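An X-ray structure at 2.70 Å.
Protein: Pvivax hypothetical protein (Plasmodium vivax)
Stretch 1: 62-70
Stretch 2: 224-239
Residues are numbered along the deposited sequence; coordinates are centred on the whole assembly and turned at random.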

# COMPACT_ATOMS: atom_id res chain seq x y z
N TYR A 62 -5.36 -11.99 22.98
CA TYR A 62 -5.19 -11.19 21.76
C TYR A 62 -3.77 -10.63 21.69
O TYR A 62 -3.23 -10.18 22.69
N MET A 63 -3.18 -10.67 20.50
CA MET A 63 -1.93 -9.99 20.22
C MET A 63 -2.28 -8.55 19.95
O MET A 63 -3.21 -8.25 19.19
N VAL A 64 -1.53 -7.65 20.57
CA VAL A 64 -1.82 -6.24 20.49
C VAL A 64 -0.59 -5.54 19.95
O VAL A 64 0.53 -5.78 20.42
N SER A 65 -0.81 -4.69 18.96
CA SER A 65 0.26 -3.90 18.36
C SER A 65 -0.23 -2.47 18.13
O SER A 65 -1.23 -2.24 17.46
N ILE A 66 0.50 -1.52 18.69
CA ILE A 66 0.19 -0.14 18.46
C ILE A 66 0.90 0.29 17.18
O ILE A 66 2.09 0.04 17.01
N CYS A 67 0.16 0.91 16.29
CA CYS A 67 0.67 1.35 15.01
C CYS A 67 0.62 2.87 14.97
O CYS A 67 -0.46 3.46 15.01
N THR A 68 1.79 3.50 14.93
CA THR A 68 1.86 4.95 15.09
C THR A 68 3.05 5.59 14.41
O THR A 68 4.01 4.91 14.06
N GLY A 69 2.97 6.91 14.26
CA GLY A 69 4.09 7.73 13.81
C GLY A 69 5.15 7.93 14.87
O GLY A 69 6.27 8.32 14.56
N ARG A 70 4.82 7.68 16.13
CA ARG A 70 5.76 7.85 17.22
C ARG A 70 6.75 6.70 17.30
O ARG A 70 6.59 5.68 16.63
N ASP A 224 4.42 2.77 4.95
CA ASP A 224 3.42 3.33 5.84
C ASP A 224 3.09 2.29 6.93
O ASP A 224 3.78 1.26 7.02
N LYS A 225 2.09 2.56 7.76
CA LYS A 225 1.69 1.63 8.80
C LYS A 225 1.33 0.27 8.21
O LYS A 225 1.74 -0.76 8.74
N TYR A 226 0.59 0.27 7.10
CA TYR A 226 0.16 -0.99 6.45
C TYR A 226 1.33 -1.91 6.02
O TYR A 226 1.28 -3.12 6.28
N THR A 227 2.35 -1.36 5.38
CA THR A 227 3.48 -2.17 4.89
C THR A 227 4.30 -2.70 6.04
O THR A 227 4.84 -3.80 5.95
N GLY A 228 4.40 -1.89 7.10
CA GLY A 228 5.06 -2.32 8.35
C GLY A 228 4.28 -3.42 9.04
O GLY A 228 4.85 -4.44 9.42
N ILE A 229 2.97 -3.22 9.18
CA ILE A 229 2.06 -4.23 9.73
C ILE A 229 2.20 -5.59 9.05
O ILE A 229 2.04 -6.62 9.71
N ASN A 230 2.47 -5.60 7.75
CA ASN A 230 2.57 -6.85 6.99
C ASN A 230 3.73 -7.73 7.45
O ASN A 230 3.66 -8.95 7.34
N TYR A 231 4.78 -7.12 7.99
CA TYR A 231 5.86 -7.89 8.62
C TYR A 231 5.34 -8.74 9.76
O TYR A 231 5.76 -9.90 9.91
N LEU A 232 4.44 -8.17 10.57
CA LEU A 232 3.83 -8.88 11.70
C LEU A 232 2.88 -9.97 11.24
O LEU A 232 2.82 -11.05 11.83
N LEU A 233 2.14 -9.70 10.17
CA LEU A 233 1.24 -10.70 9.60
C LEU A 233 2.03 -11.91 9.09
O LEU A 233 1.65 -13.05 9.34
N LYS A 234 3.14 -11.64 8.40
CA LYS A 234 3.99 -12.68 7.85
C LYS A 234 4.72 -13.44 8.95
O LYS A 234 4.77 -14.67 8.94
N HIS A 235 5.26 -12.69 9.91
CA HIS A 235 6.04 -13.29 11.00
C HIS A 235 5.20 -14.27 11.83
O HIS A 235 5.70 -15.31 12.26
N TYR A 236 3.93 -13.94 12.04
CA TYR A 236 3.04 -14.73 12.87
C TYR A 236 1.95 -15.41 12.07
O TYR A 236 0.99 -15.91 12.64
N ASN A 237 2.06 -15.40 10.75
CA ASN A 237 1.06 -16.03 9.88
C ASN A 237 -0.42 -15.68 10.21
O ASN A 237 -1.30 -16.52 10.18
N ILE A 238 -0.66 -14.42 10.52
CA ILE A 238 -2.00 -13.92 10.82
C ILE A 238 -2.61 -13.40 9.53
O ILE A 238 -2.00 -12.59 8.85
N SER A 239 -3.81 -13.86 9.20
CA SER A 239 -4.46 -13.45 7.95
C SER A 239 -5.21 -12.12 8.13
O SER A 239 -5.50 -11.72 9.24

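Packing of the stretch 62-70, with a strand that starts at Met63, against the helix 225-235 of the Plasmodium vivax protein. The two segments run nearly antiparallel, with 157° between their N-to-C directions and a closest axial approach of 10.2 Å, but the spacing is uneven: the CA atoms of Met63 and Tyr236 lie 10.1 Å apart, those of Cys67 and Lys225 only 6.3 Å. At the wide end Met63 reaches across to Tyr236; at the narrow end the short Cys67 lies beside the extended chain of Lys225. Side chains alternate along the first stretch: Met63, Ser65 and Cys67 direct their CA-to-CB bonds toward the helical stretch, while Val64 and Ile66 stay out of its reach.

At the wide end Met63 is t at chi1 and t at chi2, so its chain is extended and carries the sulfur across the gap; chi3 of -70° (m) then turns the methyl over the ring of Tyr236. CE lies 3.9 Å from the centroid of the Tyr236 ring (CG to CZ), 8° off the normal, a CH-pi contact, and SD lies 4.1 Å from the same centroid at 20°, a sulfur-aromatic contact over the same face. The closest atoms of the pair are Met63 SD and Tyr236 CD2, 3.9 Å apart. Tyr236, the first residue to leave helical phi/psi, points toward the strand with chi1 m (-68°); its hydroxyl is hydrogen-bonded elsewhere in the structure. Ile238, m at chi1 and t at chi2, reaches the same sulfur from beyond the helix end, its CD1 4.5 Å from Met63 SD.

In the middle, Ser65 (chi1 t) meets Leu232, which points toward the strand in an m, t conformation. Ser65 OG is 3.5 Å from Leu232 CD1, a contact of a hydroxyl with a methyl group that gives the oxygen no polar partner on the leucine.

At the narrow end Cys67 is m (-52°), and its SG packs 3.8 Å from Ile229 CG1. The CA-to-CB bond of Ile229 points sideways, yet with chi1 m (-82°) and chi2 t the end of its side chain comes nearer to the strand.

Lys225 points toward the strand and supplies the one hydrogen bond between the stretches. With chi1 m and chi2 to chi4 all t, its chain is extended: CD passes 3.9 Å from Cys67 CB, and NZ donates to Cys67 O at 2.8 Å. The aliphatic part thus packs on the cysteine while the ammonium reaches its carbonyl; NZ also lies 3.5 Å from Thr68 CA and is hydrogen-bonded elsewhere in the structure. Thr68 (chi1 t) points its CA-to-CB bond away from the helix.

Just before Lys225, Asp224 caps the helix: chi1 p (71°) brings OD2 back over the first turn, where it accepts from Tyr226 N at 3.0 Å. Asp224 itself makes no contact with the strand. In all, the two stretches bury 365 Å² between them, both sides summed.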

# COMPACT_ATOMS: atom_id res chain seq x y z
CB TYR A 62 -6.21 -10.04 21.69
CG TYR A 62 -7.64 -10.51 21.64
CD1 TYR A 62 -8.25 -10.83 20.43
CD2 TYR A 62 -8.39 -10.66 22.80
CE1 TYR A 62 -9.56 -11.28 20.39
CE2 TYR A 62 -9.70 -11.12 22.76
CZ TYR A 62 -10.28 -11.43 21.56
OH TYR A 62 -11.58 -11.88 21.53
CB MET A 63 -1.21 -10.59 19.02
CG MET A 63 0.12 -9.90 18.71
SD MET A 63 1.23 -10.85 17.66
CE MET A 63 1.74 -12.19 18.75
CB VAL A 64 -2.19 -5.70 21.87
CG1 VAL A 64 -2.20 -4.18 21.91
CG2 VAL A 64 -3.53 -6.27 22.30
CB SER A 65 0.73 -4.50 17.04
OG SER A 65 1.57 -3.59 16.35
CB ILE A 66 0.55 0.70 19.66
CG1 ILE A 66 -0.48 0.41 20.77
CG2 ILE A 66 0.53 2.17 19.28
CD1 ILE A 66 -0.12 0.94 22.11
CB CYS A 67 -0.18 0.73 13.90
SG CYS A 67 -0.34 -1.10 14.09
CB THR A 68 1.91 5.33 16.58
OG1 THR A 68 1.79 6.76 16.73
CG2 THR A 68 3.22 4.83 17.21
CB ARG A 70 5.02 8.03 18.54
CG ARG A 70 4.35 9.38 18.63
CD ARG A 70 3.18 9.44 19.60
NE ARG A 70 3.64 9.69 20.96
CZ ARG A 70 2.97 10.38 21.89
NH1 ARG A 70 1.79 10.91 21.66
NH2 ARG A 70 3.52 10.53 23.08
CB ASP A 224 2.17 3.75 5.07
CG ASP A 224 1.39 2.58 4.57
OD1 ASP A 224 1.93 1.85 3.71
OD2 ASP A 224 0.25 2.39 5.04
CB LYS A 225 0.52 2.18 9.63
CG LYS A 225 0.91 3.33 10.57
CD LYS A 225 -0.26 3.74 11.47
CE LYS A 225 -0.09 5.14 12.04
NZ LYS A 225 -1.03 5.42 13.15
CB TYR A 226 -0.76 -0.69 5.25
CG TYR A 226 -1.30 -1.95 4.57
CD1 TYR A 226 -2.10 -2.84 5.27
CD2 TYR A 226 -1.04 -2.22 3.22
CE1 TYR A 226 -2.61 -3.99 4.66
CE2 TYR A 226 -1.55 -3.37 2.59
CZ TYR A 226 -2.33 -4.25 3.32
OH TYR A 226 -2.84 -5.38 2.74
CB THR A 227 4.43 -1.41 4.00
OG1 THR A 227 5.02 -0.31 4.72
CG2 THR A 227 3.73 -0.92 2.77
CB ILE A 229 0.57 -3.78 9.61
CG1 ILE A 229 0.19 -2.83 10.75
CG2 ILE A 229 -0.40 -4.99 9.61
CD1 ILE A 229 -1.04 -1.98 10.45
CB ASN A 230 2.65 -6.58 5.48
CG ASN A 230 1.27 -6.26 4.85
OD1 ASN A 230 0.22 -6.36 5.51
ND2 ASN A 230 1.28 -5.87 3.55
CB TYR A 231 7.02 -7.00 9.10
CG TYR A 231 7.93 -6.61 7.96
CD1 TYR A 231 9.15 -7.26 7.77
CD2 TYR A 231 7.56 -5.62 7.07
CE1 TYR A 231 9.96 -6.92 6.71
CE2 TYR A 231 8.36 -5.28 6.02
CZ TYR A 231 9.56 -5.93 5.84
OH TYR A 231 10.35 -5.55 4.78
CB LEU A 232 3.10 -7.91 12.63
CG LEU A 232 3.96 -6.96 13.45
CD1 LEU A 232 3.08 -6.10 14.35
CD2 LEU A 232 4.99 -7.73 14.27
CB LEU A 233 0.41 -10.10 8.46
CG LEU A 233 -0.37 -8.83 8.78
CD1 LEU A 233 -1.28 -8.49 7.62
CD2 LEU A 233 -1.16 -8.94 10.07
CB LYS A 234 5.00 -12.10 6.85
CG LYS A 234 4.38 -11.74 5.50
CD LYS A 234 4.30 -12.95 4.58
CE LYS A 234 5.62 -13.16 3.84
NZ LYS A 234 5.69 -14.45 3.09
CB HIS A 235 6.64 -12.19 11.89
CG HIS A 235 7.71 -12.68 12.83
ND1 HIS A 235 8.97 -13.05 12.40
CD2 HIS A 235 7.71 -12.84 14.17
CE1 HIS A 235 9.69 -13.43 13.43
NE2 HIS A 235 8.96 -13.31 14.52
CB TYR A 236 2.41 -13.84 13.94
CG TYR A 236 3.38 -13.34 14.96
CD1 TYR A 236 3.92 -14.21 15.91
CD2 TYR A 236 3.77 -12.01 14.99
CE1 TYR A 236 4.83 -13.75 16.86
CE2 TYR A 236 4.68 -11.54 15.94
CZ TYR A 236 5.20 -12.42 16.87
OH TYR A 236 6.09 -11.98 17.80
CB ASN A 237 1.28 -17.55 9.90
CG ASN A 237 0.49 -18.26 8.82
OD1 ASN A 237 0.42 -17.80 7.67
ND2 ASN A 237 -0.12 -19.39 9.19
CB ILE A 238 -1.92 -12.79 11.84
CG1 ILE A 238 -1.42 -13.37 13.17
CG2 ILE A 238 -3.27 -12.10 12.01
CD1 ILE A 238 -1.30 -12.33 14.28
CB SER A 239 -5.42 -14.54 7.48
OG SER A 239 -6.55 -14.61 8.34